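Local coordinates for ApeI dehydratase-like domain-containing protein (PDB 3ESI) that is of uncertain function but, as a member of the ApeI-like family with a hot-dog fold, probably acts as a 3-hydroxyacyl thioester dehydratase, at the interface of chains A and B. Coordinates in Å, arbitrary orientation; residue numbers count along the deposited sequence, not the author numbering. Chains: chain A/B, uncharacterized protein.

The interface of chains A and B. Residues chain A 42-45, 74; chain B 39-40.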
# COMPACT_ATOMS: atom_id res chain seq x y z
N LEU A 42 5.60 0.19 -8.31
CA LEU A 42 4.75 0.71 -9.37
C LEU A 42 4.41 2.14 -8.98
O LEU A 42 4.39 2.48 -7.80
CB LEU A 42 3.47 -0.11 -9.55
CG LEU A 42 2.38 -0.13 -8.49
CD1 LEU A 42 1.02 -0.30 -9.18
CD2 LEU A 42 2.66 -1.26 -7.50
N LEU A 43 4.18 2.99 -9.97
CA LEU A 43 3.87 4.38 -9.73
C LEU A 43 2.49 4.55 -9.08
O LEU A 43 1.46 4.44 -9.75
CB LEU A 43 3.91 5.15 -11.05
CG LEU A 43 4.13 6.64 -10.89
CD1 LEU A 43 5.51 6.85 -10.28
CD2 LEU A 43 4.02 7.33 -12.24
N PRO A 44 2.46 4.84 -7.76
CA PRO A 44 1.18 5.02 -7.07
C PRO A 44 0.34 6.19 -7.57
O PRO A 44 0.84 7.09 -8.26
CB PRO A 44 1.60 5.19 -5.61
CG PRO A 44 2.94 5.84 -5.72
CD PRO A 44 3.59 5.08 -6.85
N GLY A 45 -0.94 6.16 -7.22
CA GLY A 45 -1.87 7.20 -7.61
C GLY A 45 -1.49 8.60 -7.15
O GLY A 45 -1.71 9.56 -7.87
N PHE A 74 -7.43 3.67 -13.01
CA PHE A 74 -6.13 3.05 -13.22
C PHE A 74 -6.33 1.75 -13.97
O PHE A 74 -6.86 0.79 -13.42
CB PHE A 74 -5.44 2.82 -11.87
CG PHE A 74 -5.17 4.10 -11.12
CD1 PHE A 74 -4.15 4.95 -11.51
CD2 PHE A 74 -5.99 4.49 -10.06
CE1 PHE A 74 -3.94 6.17 -10.87
CE2 PHE A 74 -5.79 5.71 -9.41
CZ PHE A 74 -4.77 6.56 -9.82
N GLY B 39 -7.55 2.05 -4.54
CA GLY B 39 -8.03 2.64 -5.78
C GLY B 39 -7.31 2.00 -6.96
O GLY B 39 -7.81 2.00 -8.08
N GLN B 40 -6.11 1.48 -6.69
CA GLN B 40 -5.32 0.78 -7.71
C GLN B 40 -5.25 -0.67 -7.26
O GLN B 40 -4.30 -1.09 -6.60
CB GLN B 40 -3.89 1.33 -7.79
CG GLN B 40 -3.78 2.81 -7.89
CD GLN B 40 -2.44 3.31 -7.38
OE1 GLN B 40 -1.40 3.02 -7.98
NE2 GLN B 40 -2.46 4.04 -6.26
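The phenyl ring of A:Phe74 takes B:Gln40 on one face. The CG methylene of B:Gln40 lies over it, 3.5 Å from ring atom CD2 of A:Phe74, in a CH-pi contact displaced toward the rim. The carbonyl O of B:Gly39 comes up at the same CD2 rim, at 3.7 Å. The second flat group is the B:Gln40 amide, turned 39° from the ring. The backbone N of A:Gly45 looks onto one of its faces, above the amide plane. CA of A:Pro44 stands beside OE1.

In B:Gln40, CG is anti to the carbonyl carbon (chi1 -50°). The chain then runs extended past A:Phe74 to the start of helix 45-59. There NE2 of B:Gln40 is modelled 2.8 Å from N of A:Gly45. Both groups can only donate, so this pair is not a hydrogen bond as built. The amide may be flipped. Exchanging its ends would offer oxygen to the A:Gly45 N-H, although from above the amide plane. Nitrogen would then lie near the carbonyl O of A:Leu43, which is 3.6 Å from the present OE1 of B:Gln40. The helix start would probably favour the oxygen. A:Leu42 contributes a looser margin, with CD1 4.3 Å from OE1 of B:Gln40.

A:Leu42 to A:Gly45 and B:Gly39 to B:Gln40 belong to the same dehydratase-type HF...PG motif, one stretch from each chain. In related dehydratases the N-H at this glycine can hold the substrate thioester carbonyl. The pairing may not be the biological one. In the deposited assembly the contact recurs with the chains exchanged. Together the two copies help join A to B, and B:Gln40 may fill part of the substrate site of chain A.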